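PDB 5Z87: EmGH1 from Erythrobacter marinus, which probably hydrolyses beta-glucosidic bonds as a glycoside hydrolase of family 3, releasing sugar from oligosaccharides such as cellobiose. Local coordinates for residues S94-A99 with V127-L132; A107-Q112 with M388-P393; V161-A166 with A225-T230; R170-Q175 with A394-L399. All coordinates share one frame; numbering follows the deposited sequence.

Interaction 1: S94-A99 with V127-L132; sequences SASLEA and VFEECL
Polar contacts dominate, and most of them end on the carboxylate of E129. OE1 accepts two backbone amides: A95 N lies 2.7 Å from E129 OE1, and S96 N lies 3.0 Å from the same oxygen. Both come in on the syn side, but from opposite faces of the carboxylate plane, and both bonds are bent at the hydrogen, to about 130°. The second oxygen takes the hydroxyl, with S96 OG donating to E129 OE2 over 2.9 Å from above the plane. In E129, CG is anti to the carbonyl carbon (chi1 -60°), and a bend at chi2 (-74°) carries CD toward the loop. Three bonds on two oxygens limit its rotation and would probably stabilise the ionised form in this buried place. A serine suits position 96 because its short hydroxyl joins its own amide on the same carboxylate.

The backbone adds one bond, S94 N to F128 O at 2.8 Å.

Apolar contact is slight: A95 CB touches V127 CG1 at 3.8 Å, the alanine methyl being small enough to fit beside the strand.

From S96 to A99 the loop makes a type II' turn. E130, next to E129, belongs to the ligand pocket and bonds Y93. E129 ends its strand and holds the loop after strand 91-93; these parallel neighbours, 91-93 and 126-129, are consistent with the TIM-barrel N-terminal domain of family 3.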
loop_
_atom_site.group_PDB
_atom_site.type_symbol
_atom_site.label_atom_id
_atom_site.label_comp_id
_atom_site.label_asym_id
_atom_site.label_seq_id
_atom_site.Cartn_x
_atom_site.Cartn_y
_atom_site.Cartn_z
ATOM N N SER A 94 28.103 19.915 -2.233
ATOM C CA SER A 94 28.645 19.750 -0.886
ATOM C C SER A 94 30.090 20.252 -0.773
ATOM O O SER A 94 31.019 19.475 -0.514
ATOM C CB SER A 94 28.531 18.277 -0.468
ATOM O OG SER A 94 28.556 18.147 0.935
ATOM N N ALA A 95 30.281 21.559 -0.957
ATOM C CA ALA A 95 31.592 22.187 -0.888
ATOM C C ALA A 95 31.950 22.644 0.517
ATOM O O ALA A 95 33.104 23.010 0.758
ATOM C CB ALA A 95 31.658 23.388 -1.840
ATOM N N SER A 96 30.990 22.630 1.440
ATOM C CA SER A 96 31.257 23.072 2.803
ATOM C C SER A 96 32.279 22.174 3.493
ATOM O O SER A 96 33.141 22.663 4.232
ATOM C CB SER A 96 29.949 23.094 3.580
ATOM O OG SER A 96 29.122 22.029 3.123
ATOM N N LEU A 97 32.198 20.863 3.262
ATOM C CA LEU A 97 33.122 19.858 3.830
ATOM C C LEU A 97 33.095 19.996 5.352
ATOM O O LEU A 97 32.008 20.098 5.941
ATOM C CB LEU A 97 34.499 20.003 3.189
ATOM C CG LEU A 97 34.604 19.992 1.665
ATOM C CD1 LEU A 97 36.037 20.285 1.231
ATOM C CD2 LEU A 97 34.137 18.665 1.104
ATOM N N GLU A 98 34.241 20.019 6.028
ATOM C CA GLU A 98 34.282 20.167 7.474
ATOM C C GLU A 98 34.616 21.589 7.902
ATOM O O GLU A 98 35.039 21.806 9.040
ATOM C CB GLU A 98 35.277 19.170 8.082
ATOM C CG GLU A 98 34.942 17.703 7.803
ATOM C CD GLU A 98 34.069 17.080 8.898
ATOM O OE1 GLU A 98 33.262 16.171 8.578
ATOM O OE2 GLU A 98 34.179 17.502 10.074
ATOM N N ALA A 99 34.404 22.568 7.027
ATOM C CA ALA A 99 34.861 23.927 7.272
ATOM C C ALA A 99 33.773 24.782 7.909
ATOM O O ALA A 99 32.587 24.648 7.588
ATOM C CB ALA A 99 35.330 24.579 5.970
ATOM N N VAL A 127 27.104 25.979 -6.737
ATOM C CA VAL A 127 27.625 25.361 -5.525
ATOM C C VAL A 127 26.401 24.916 -4.738
ATOM O O VAL A 127 25.727 25.743 -4.111
ATOM C CB VAL A 127 28.505 26.318 -4.710
ATOM C CG1 VAL A 127 29.003 25.641 -3.430
ATOM C CG2 VAL A 127 29.678 26.797 -5.556
ATOM N N PHE A 128 26.096 23.621 -4.784
ATOM C CA PHE A 128 24.844 23.098 -4.239
ATOM C C PHE A 128 25.076 22.580 -2.827
ATOM O O PHE A 128 25.993 21.781 -2.597
ATOM C CB PHE A 128 24.282 21.972 -5.118
ATOM C CG PHE A 128 23.719 22.433 -6.433
ATOM C CD1 PHE A 128 22.606 23.257 -6.474
ATOM C CD2 PHE A 128 24.287 22.017 -7.631
ATOM C CE1 PHE A 128 22.065 23.680 -7.684
ATOM C CE2 PHE A 128 23.751 22.420 -8.843
ATOM C CZ PHE A 128 22.640 23.277 -8.866
ATOM N N GLU A 129 24.251 23.027 -1.886
ATOM C CA GLU A 129 24.297 22.515 -0.519
ATOM C C GLU A 129 22.905 22.015 -0.139
ATOM O O GLU A 129 21.955 22.141 -0.912
ATOM C CB GLU A 129 24.809 23.586 0.451
ATOM C CG GLU A 129 26.231 24.091 0.110
ATOM C CD GLU A 129 27.316 23.093 0.459
ATOM O OE1 GLU A 129 28.467 23.281 0.003
ATOM O OE2 GLU A 129 27.030 22.110 1.186
ATOM N N GLU A 130 22.788 21.416 1.044
ATOM C CA GLU A 130 21.503 20.969 1.576
ATOM C C GLU A 130 21.009 21.990 2.588
ATOM O O GLU A 130 21.781 22.448 3.431
ATOM C CB GLU A 130 21.609 19.595 2.242
ATOM C CG GLU A 130 22.186 18.520 1.367
ATOM C CD GLU A 130 21.191 17.979 0.349
ATOM O OE1 GLU A 130 21.592 17.100 -0.448
ATOM O OE2 GLU A 130 20.020 18.422 0.349
ATOM N N CYS A 131 19.728 22.338 2.500
ATOM C CA CYS A 131 19.095 23.347 3.344
ATOM C C CYS A 131 17.750 22.860 3.867
ATOM O O CYS A 131 16.767 23.593 3.854
ATOM C CB CYS A 131 18.895 24.648 2.576
ATOM S SG CYS A 131 20.446 25.491 2.146
ATOM N N LEU A 132 17.689 21.615 4.347
ATOM C CA LEU A 132 16.408 21.021 4.740
ATOM C C LEU A 132 15.758 21.794 5.882
ATOM O O LEU A 132 14.568 22.118 5.832
ATOM C CB LEU A 132 16.611 19.558 5.143
ATOM C CG LEU A 132 15.371 18.753 5.550
ATOM C CD1 LEU A 132 14.350 18.668 4.431
ATOM C CD2 LEU A 132 15.788 17.368 5.981
#

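Interaction 2: A107-Q112 with M388-P393; sequences AVMAMQ and MPFADP
The amide nitrogen of Q112 donates to a water 2.8 Å from NE2, and this water in turn donates to the carbonyl of F390, 2.9 Å from its O. Q112 OE1 is taken by the backbone N of A125, so both ends of the amide are engaged and its flip is settled.

The same glutamine also supplies the apolar heart of the contact. Its CB sits over the centre of the F390 ring, 3.4 Å from the centroid and 11° off the ring normal, a CH-pi contact. Its chi1 (-73°) sets Q112 CG 3.8 Å from F390 CG, and the bend at chi2 takes CD off the ring, leaving amide and ring planes 38° apart. An alanine in place of F390 would remove the ring and probably leave a gap over the Q112 methylene group, with that side chain less firmly held.

M109, flexible and unbranched, touches three loop residues in turn: its CG lies 3.9 Å from F390 CB and 4.0 Å from A391 CB. At its end it meets the proline tip to tip, SD being 3.8 Å from P393 CG.

No direct hydrogen bond joins residues 107-112 to 388-393. Dispersion and CH-pi contact therefore carry most of the junction, and the water supplies its polar link.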
loop_
_atom_site.group_PDB
_atom_site.type_symbol
_atom_site.label_atom_id
_atom_site.label_comp_id
_atom_site.label_asym_id
_atom_site.label_seq_id
_atom_site.Cartn_x
_atom_site.Cartn_y
_atom_site.Cartn_z
ATOM N N ALA A 107 37.146 28.758 0.866
ATOM C CA ALA A 107 37.451 27.573 0.070
ATOM C C ALA A 107 36.634 27.547 -1.219
ATOM O O ALA A 107 37.114 27.051 -2.246
ATOM C CB ALA A 107 37.229 26.301 0.897
ATOM N N VAL A 108 35.422 28.108 -1.198
ATOM C CA VAL A 108 34.624 28.170 -2.417
ATOM C C VAL A 108 35.189 29.221 -3.367
ATOM O O VAL A 108 35.219 29.021 -4.588
ATOM C CB VAL A 108 33.148 28.448 -2.075
ATOM C CG1 VAL A 108 32.346 28.679 -3.335
ATOM C CG2 VAL A 108 32.554 27.295 -1.282
ATOM N N MET A 109 35.627 30.361 -2.826
ATOM C CA MET A 109 36.249 31.386 -3.662
ATOM C C MET A 109 37.434 30.815 -4.426
ATOM O O MET A 109 37.493 30.904 -5.656
ATOM C CB MET A 109 36.671 32.569 -2.804
ATOM C CG MET A 109 35.502 33.445 -2.435
ATOM S SD MET A 109 35.841 34.316 -0.923
ATOM C CE MET A 109 36.877 35.666 -1.515
ATOM N N ALA A 110 38.350 30.156 -3.715
ATOM C CA ALA A 110 39.495 29.530 -4.369
ATOM C C ALA A 110 39.051 28.556 -5.454
ATOM O O ALA A 110 39.616 28.549 -6.553
ATOM C CB ALA A 110 40.364 28.821 -3.328
ATOM N N MET A 111 38.036 27.728 -5.170
ATOM C CA MET A 111 37.585 26.744 -6.154
ATOM C C MET A 111 36.919 27.420 -7.341
ATOM O O MET A 111 37.140 27.026 -8.490
ATOM C CB MET A 111 36.616 25.740 -5.515
ATOM C CG MET A 111 36.100 24.644 -6.472
ATOM S SD MET A 111 34.407 24.049 -6.085
ATOM C CE MET A 111 33.458 25.415 -6.763
ATOM N N GLN A 112 36.101 28.440 -7.082
ATOM C CA GLN A 112 35.440 29.141 -8.173
ATOM C C GLN A 112 36.451 29.798 -9.107
ATOM O O GLN A 112 36.249 29.823 -10.326
ATOM C CB GLN A 112 34.472 30.176 -7.608
ATOM C CG GLN A 112 33.223 29.561 -7.016
ATOM C CD GLN A 112 32.219 29.151 -8.072
ATOM O OE1 GLN A 112 32.559 28.499 -9.062
ATOM N NE2 GLN A 112 30.973 29.551 -7.878
ATOM N N MET A 388 28.595 38.779 -9.539
ATOM C CA MET A 388 28.757 38.869 -8.095
ATOM C C MET A 388 30.046 38.197 -7.646
ATOM O O MET A 388 30.577 37.321 -8.339
ATOM C CB MET A 388 27.567 38.223 -7.363
ATOM C CG MET A 388 26.255 38.973 -7.538
ATOM S SD MET A 388 26.397 40.743 -7.132
ATOM C CE MET A 388 26.464 40.711 -5.333
ATOM N N PRO A 389 30.573 38.591 -6.486
ATOM C CA PRO A 389 31.604 37.786 -5.819
ATOM C C PRO A 389 31.115 36.377 -5.490
ATOM O O PRO A 389 29.920 36.114 -5.346
ATOM C CB PRO A 389 31.897 38.581 -4.537
ATOM C CG PRO A 389 31.501 39.970 -4.861
ATOM C CD PRO A 389 30.341 39.874 -5.800
ATOM N N PHE A 390 32.073 35.460 -5.354
ATOM C CA PHE A 390 31.714 34.062 -5.148
ATOM C C PHE A 390 31.116 33.819 -3.764
ATOM O O PHE A 390 30.251 32.950 -3.611
ATOM C CB PHE A 390 32.936 33.176 -5.353
ATOM C CG PHE A 390 33.586 33.346 -6.690
ATOM C CD1 PHE A 390 32.820 33.400 -7.847
ATOM C CD2 PHE A 390 34.967 33.455 -6.795
ATOM C CE1 PHE A 390 33.422 33.551 -9.090
ATOM C CE2 PHE A 390 35.577 33.604 -8.027
ATOM C CZ PHE A 390 34.804 33.654 -9.180
ATOM N N ALA A 391 31.552 34.570 -2.760
ATOM C CA ALA A 391 31.197 34.359 -1.356
ATOM C C ALA A 391 31.611 35.609 -0.581
ATOM O O ALA A 391 32.068 36.595 -1.171
ATOM C CB ALA A 391 31.863 33.099 -0.809
ATOM N N ASP A 392 31.465 35.561 0.744
ATOM C CA ASP A 392 31.695 36.721 1.610
ATOM C C ASP A 392 32.099 36.210 2.979
ATOM O O ASP A 392 31.260 36.068 3.880
ATOM C CB ASP A 392 30.460 37.613 1.719
ATOM C CG ASP A 392 30.745 38.934 2.446
ATOM O OD1 ASP A 392 31.755 39.027 3.176
ATOM O OD2 ASP A 392 29.951 39.885 2.287
ATOM N N PRO A 393 33.389 35.949 3.185
ATOM C CA PRO A 393 33.807 35.265 4.421
ATOM C C PRO A 393 33.410 35.986 5.697
ATOM O O PRO A 393 33.047 35.326 6.678
ATOM C CB PRO A 393 35.332 35.171 4.257
ATOM C CG PRO A 393 35.536 35.164 2.763
ATOM C CD PRO A 393 34.486 36.078 2.211
HETATM O O HOH W 1 30.057 30.659 -5.419
#

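Interaction 3: V161-A166 with A225-T230; sequences VFEATA and ANRIAT
E163 has CG anti to its backbone N (chi1 -175°) and CD anti again (chi2 -171°), an extended reach out from the helix, while R227, whose CB points away from that helix, bends at chi2 (-61°), which turns CD; the guanidinium at the chain's end comes back to the helix. The two side chains cross with carboxylate and guanidinium planes almost perpendicular, so they do not form the coplanar, two-pronged pair. Instead E163 CG lies over one face of the guanidinium, 3.5 Å from R227 NH2, and the salt bridge is a single, weak bond from R227 NH1 to E163 OE2 at 3.2 Å. The carboxylate has a stronger partner in R159 NH1, and R227 NH2 also makes a weak bond to the carbonyl of G214. A leucine in place of R227 would probably cost E163 its second charged partner, uncover E163 CG where the guanidinium lay, and leave the carbonyl of G214 without this donor.

Farther along the helix, A166 lets the backbones close in: its CB, a single methyl, is 3.7 Å from N226 O and 4.1 Å from R227 CA. I228, buried and apolar, adds its CG2, 4.0 Å from A166 O.

Helix 155-171 thus packs on the run entering strand 229-235. F162 of that helix also touches I211 and L215 of helix 201-216, while V161 leans on L408 and M412 of helix 403-416.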
loop_
_atom_site.group_PDB
_atom_site.type_symbol
_atom_site.label_atom_id
_atom_site.label_comp_id
_atom_site.label_asym_id
_atom_site.label_seq_id
_atom_site.Cartn_x
_atom_site.Cartn_y
_atom_site.Cartn_z
ATOM N N VAL A 161 12.471 31.568 8.453
ATOM C CA VAL A 161 13.495 30.568 8.744
ATOM C C VAL A 161 14.361 30.323 7.520
ATOM O O VAL A 161 15.593 30.188 7.621
ATOM C CB VAL A 161 12.851 29.266 9.244
ATOM C CG1 VAL A 161 13.766 28.072 8.939
ATOM C CG2 VAL A 161 12.586 29.368 10.728
ATOM N N PHE A 162 13.741 30.274 6.341
ATOM C CA PHE A 162 14.513 29.971 5.152
ATOM C C PHE A 162 15.130 31.212 4.525
ATOM O O PHE A 162 16.110 31.089 3.785
ATOM C CB PHE A 162 13.642 29.160 4.181
ATOM C CG PHE A 162 13.466 27.741 4.644
ATOM C CD1 PHE A 162 14.467 26.808 4.439
ATOM C CD2 PHE A 162 12.358 27.370 5.393
ATOM C CE1 PHE A 162 14.337 25.507 4.912
ATOM C CE2 PHE A 162 12.223 26.069 5.876
ATOM C CZ PHE A 162 13.212 25.138 5.628
ATOM N N GLU A 163 14.625 32.399 4.852
ATOM C CA GLU A 163 15.373 33.615 4.561
ATOM C C GLU A 163 16.689 33.626 5.327
ATOM O O GLU A 163 17.751 33.901 4.755
ATOM C CB GLU A 163 14.518 34.835 4.900
ATOM C CG GLU A 163 15.139 36.188 4.542
ATOM C CD GLU A 163 14.335 37.338 5.107
ATOM O OE1 GLU A 163 14.541 37.672 6.289
ATOM O OE2 GLU A 163 13.478 37.893 4.385
ATOM N N ALA A 164 16.646 33.288 6.624
ATOM C CA ALA A 164 17.877 33.198 7.409
ATOM C C ALA A 164 18.798 32.123 6.857
ATOM O O ALA A 164 20.020 32.317 6.783
ATOM C CB ALA A 164 17.566 32.916 8.884
ATOM N N THR A 165 18.226 30.982 6.458
ATOM C CA THR A 165 19.031 29.898 5.914
ATOM C C THR A 165 19.702 30.305 4.606
ATOM O O THR A 165 20.861 29.950 4.357
ATOM C CB THR A 165 18.157 28.654 5.695
ATOM O OG1 THR A 165 17.609 28.212 6.947
ATOM C CG2 THR A 165 18.982 27.541 5.079
ATOM N N ALA A 166 18.974 31.028 3.744
ATOM C CA ALA A 166 19.554 31.458 2.477
ATOM C C ALA A 166 20.732 32.413 2.700
ATOM O O ALA A 166 21.777 32.288 2.042
ATOM C CB ALA A 166 18.476 32.106 1.606
ATOM N N ALA A 225 20.115 39.747 -3.619
ATOM C CA ALA A 225 21.338 39.369 -2.928
ATOM C C ALA A 225 21.015 38.470 -1.737
ATOM O O ALA A 225 19.985 38.616 -1.072
ATOM C CB ALA A 225 22.091 40.620 -2.458
ATOM N N ASN A 226 21.904 37.519 -1.483
ATOM C CA ASN A 226 21.819 36.664 -0.302
ATOM C C ASN A 226 20.610 35.724 -0.344
ATOM O O ASN A 226 20.097 35.306 0.700
ATOM C CB ASN A 226 21.823 37.509 0.976
ATOM C CG ASN A 226 23.157 38.215 1.194
ATOM O OD1 ASN A 226 24.228 37.631 0.981
ATOM N ND2 ASN A 226 23.097 39.472 1.608
ATOM N N ARG A 227 20.154 35.392 -1.547
ATOM C CA ARG A 227 19.201 34.323 -1.806
ATOM C C ARG A 227 19.896 33.238 -2.610
ATOM O O ARG A 227 20.992 33.439 -3.134
ATOM C CB ARG A 227 17.971 34.843 -2.562
ATOM C CG ARG A 227 17.258 35.995 -1.888
ATOM C CD ARG A 227 16.729 35.625 -0.510
ATOM N NE ARG A 227 16.146 36.793 0.141
ATOM C CZ ARG A 227 15.053 36.773 0.892
ATOM N NH1 ARG A 227 14.615 37.900 1.426
ATOM N NH2 ARG A 227 14.403 35.632 1.116
ATOM N N ILE A 228 19.260 32.065 -2.688
ATOM C CA ILE A 228 19.810 30.921 -3.409
ATOM C C ILE A 228 18.670 30.233 -4.152
ATOM O O ILE A 228 17.496 30.391 -3.817
ATOM C CB ILE A 228 20.523 29.913 -2.470
ATOM C CG1 ILE A 228 19.496 29.170 -1.591
ATOM C CG2 ILE A 228 21.563 30.622 -1.597
ATOM C CD1 ILE A 228 20.094 28.047 -0.722
ATOM N N ALA A 229 19.033 29.449 -5.161
ATOM C CA ALA A 229 18.052 28.678 -5.916
ATOM C C ALA A 229 17.582 27.450 -5.133
ATOM O O ALA A 229 18.380 26.753 -4.492
ATOM C CB ALA A 229 18.644 28.243 -7.261
ATOM N N THR A 230 16.280 27.194 -5.187
ATOM C CA THR A 230 15.690 25.958 -4.678
ATOM C C THR A 230 15.639 24.910 -5.783
ATOM O O THR A 230 15.426 25.237 -6.954
ATOM C CB THR A 230 14.264 26.194 -4.164
ATOM O OG1 THR A 230 13.482 26.821 -5.189
ATOM C CG2 THR A 230 14.266 27.082 -2.944
#

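Interaction 4: R170-Q175 with A394-L399; sequences RSRGSQ and ALAGRL
Helix 155-171 approaches the short helix 393-399 most closely at S171 and A396, whose CA atoms are 4.8 Å apart. So near an approach needs small residues, and both are small. S171 OG lies 3.2 Å from A396 CA and 3.4 Å from A396 CB; these are contacts without a hydrogen bond. The hydroxyl stands between the backbone N and the carbonyl carbon (chi1 73°), where it bonds back to the carbonyls of K167 and E168 in its own helix, so that its polarity is met while its outer side lies against the alanine.

Two leucines one turn apart close in on S171 from one side. L395 CD2 is 4.1 Å from S171 CB, and L399 CD1 is 3.9 Å from S171 OG.

Here helix 155-171 ends in a Schellman motif, with S174 N bonded to A169 O and G173 N to R170 O. G173 is its C-prime residue, with a phi of 100° at which a side chain would press on the preceding carbonyl.

Just before that glycine, R172, long enough to serve two neighbours, lays its aliphatic part on the second helix, CG 3.7 Å from A396 CB. Its charged end leads off, NE to N104 OD1 and NH1 to the carbonyl of D138.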
loop_
_atom_site.group_PDB
_atom_site.type_symbol
_atom_site.label_atom_id
_atom_site.label_comp_id
_atom_site.label_asym_id
_atom_site.label_seq_id
_atom_site.Cartn_x
_atom_site.Cartn_y
_atom_site.Cartn_z
ATOM N N ARG A 170 24.318 31.625 1.083
ATOM C CA ARG A 170 24.892 32.463 0.034
ATOM C C ARG A 170 26.181 33.133 0.510
ATOM O O ARG A 170 27.165 33.204 -0.236
ATOM C CB ARG A 170 23.855 33.494 -0.424
ATOM C CG ARG A 170 24.204 34.224 -1.719
ATOM C CD ARG A 170 24.366 33.247 -2.882
ATOM N NE ARG A 170 25.024 33.844 -4.043
ATOM C CZ ARG A 170 24.378 34.320 -5.104
ATOM N NH1 ARG A 170 25.049 34.854 -6.119
ATOM N NH2 ARG A 170 23.055 34.267 -5.148
ATOM N N SER A 171 26.211 33.591 1.760
ATOM C CA SER A 171 27.432 34.184 2.295
ATOM C C SER A 171 28.583 33.188 2.334
ATOM O O SER A 171 29.748 33.600 2.308
ATOM C CB SER A 171 27.176 34.749 3.699
ATOM O OG SER A 171 27.050 33.694 4.638
ATOM N N ARG A 172 28.293 31.893 2.391
ATOM C CA ARG A 172 29.328 30.863 2.392
ATOM C C ARG A 172 29.612 30.315 0.994
ATOM O O ARG A 172 30.353 29.337 0.857
ATOM C CB ARG A 172 28.945 29.722 3.347
ATOM C CG ARG A 172 28.885 30.151 4.822
ATOM C CD ARG A 172 28.233 29.100 5.731
ATOM N NE ARG A 172 29.093 27.934 5.898
ATOM C CZ ARG A 172 29.215 27.248 7.028
ATOM N NH1 ARG A 172 28.516 27.599 8.107
ATOM N NH2 ARG A 172 30.040 26.211 7.081
ATOM N N GLY A 173 29.047 30.918 -0.045
ATOM C CA GLY A 173 29.390 30.544 -1.397
ATOM C C GLY A 173 28.417 29.618 -2.086
ATOM O O GLY A 173 28.638 29.274 -3.249
ATOM N N SER A 174 27.348 29.208 -1.421
ATOM C CA SER A 174 26.354 28.349 -2.048
ATOM C C SER A 174 25.237 29.199 -2.635
ATOM O O SER A 174 24.643 30.014 -1.929
ATOM C CB SER A 174 25.785 27.361 -1.028
ATOM O OG SER A 174 24.689 26.639 -1.559
ATOM N N GLN A 175 24.942 29.011 -3.920
ATOM C CA GLN A 175 23.841 29.744 -4.536
ATOM C C GLN A 175 22.724 28.814 -5.004
ATOM O O GLN A 175 21.829 29.252 -5.738
ATOM C CB GLN A 175 24.338 30.580 -5.717
ATOM C CG GLN A 175 25.814 30.952 -5.636
ATOM C CD GLN A 175 26.680 29.869 -6.276
ATOM O OE1 GLN A 175 26.303 28.695 -6.281
ATOM N NE2 GLN A 175 27.826 30.258 -6.834
ATOM N N ALA A 394 33.445 37.319 5.715
ATOM C CA ALA A 394 33.221 38.024 6.974
ATOM C C ALA A 394 31.741 38.082 7.322
ATOM O O ALA A 394 31.370 37.921 8.489
ATOM C CB ALA A 394 33.825 39.433 6.919
ATOM N N LEU A 395 30.887 38.323 6.328
ATOM C CA LEU A 395 29.450 38.218 6.548
ATOM C C LEU A 395 29.061 36.805 6.958
ATOM O O LEU A 395 28.235 36.621 7.857
ATOM C CB LEU A 395 28.690 38.628 5.288
ATOM C CG LEU A 395 27.171 38.490 5.403
ATOM C CD1 LEU A 395 26.652 39.410 6.515
ATOM C CD2 LEU A 395 26.473 38.765 4.059
ATOM N N ALA A 396 29.637 35.797 6.302
ATOM C CA ALA A 396 29.376 34.411 6.680
ATOM C C ALA A 396 29.645 34.180 8.163
ATOM O O ALA A 396 28.946 33.395 8.814
ATOM C CB ALA A 396 30.232 33.459 5.837
ATOM N N GLY A 397 30.658 34.857 8.715
ATOM C CA GLY A 397 30.952 34.712 10.134
ATOM C C GLY A 397 29.956 35.431 11.021
ATOM O O GLY A 397 29.625 34.953 12.110
ATOM N N ARG A 398 29.445 36.568 10.567
ATOM C CA ARG A 398 28.468 37.285 11.372
ATOM C C ARG A 398 27.105 36.597 11.371
ATOM O O ARG A 398 26.402 36.625 12.391
ATOM C CB ARG A 398 28.349 38.717 10.868
ATOM C CG ARG A 398 29.651 39.499 11.018
ATOM C CD ARG A 398 29.412 40.990 10.856
ATOM N NE ARG A 398 28.909 41.343 9.532
ATOM C CZ ARG A 398 29.669 41.399 8.441
ATOM N NH1 ARG A 398 30.968 41.111 8.515
ATOM N NH2 ARG A 398 29.134 41.743 7.278
ATOM N N LEU A 399 26.716 35.978 10.249
ATOM C CA LEU A 399 25.375 35.402 10.132
ATOM C C LEU A 399 25.251 34.069 10.855
ATOM O O LEU A 399 24.219 33.791 11.476
ATOM C CB LEU A 399 25.010 35.202 8.666
ATOM C CG LEU A 399 24.812 36.453 7.827
ATOM C CD1 LEU A 399 24.553 36.051 6.386
ATOM C CD2 LEU A 399 23.674 37.293 8.378
#

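In the fold
Interactions 1 to 4 form a continuous cluster. Interactions 2 and 4, with centres about 10 Å apart, share the run through residues 388-399: D392 N lies 3.0 Å from S171 O, a probable hydrogen bond. Interaction 4 adjoins interaction 1 where Q175 OE1 is 2.9 Å from V127 N, and interaction 3 where A229 N is 2.9 Å from Q175 O; the end of 170-175, leading into strand 176-177, lies between strands 126-129 and 229-235. V127 packs on V108 and Q112, bringing interaction 2 against interaction 1. C131 and L132 meet F162 of interaction 3. Within interaction 1, E130 OE1 bonds the pocket's dithiothreitol, probably from the crystallisation liquor.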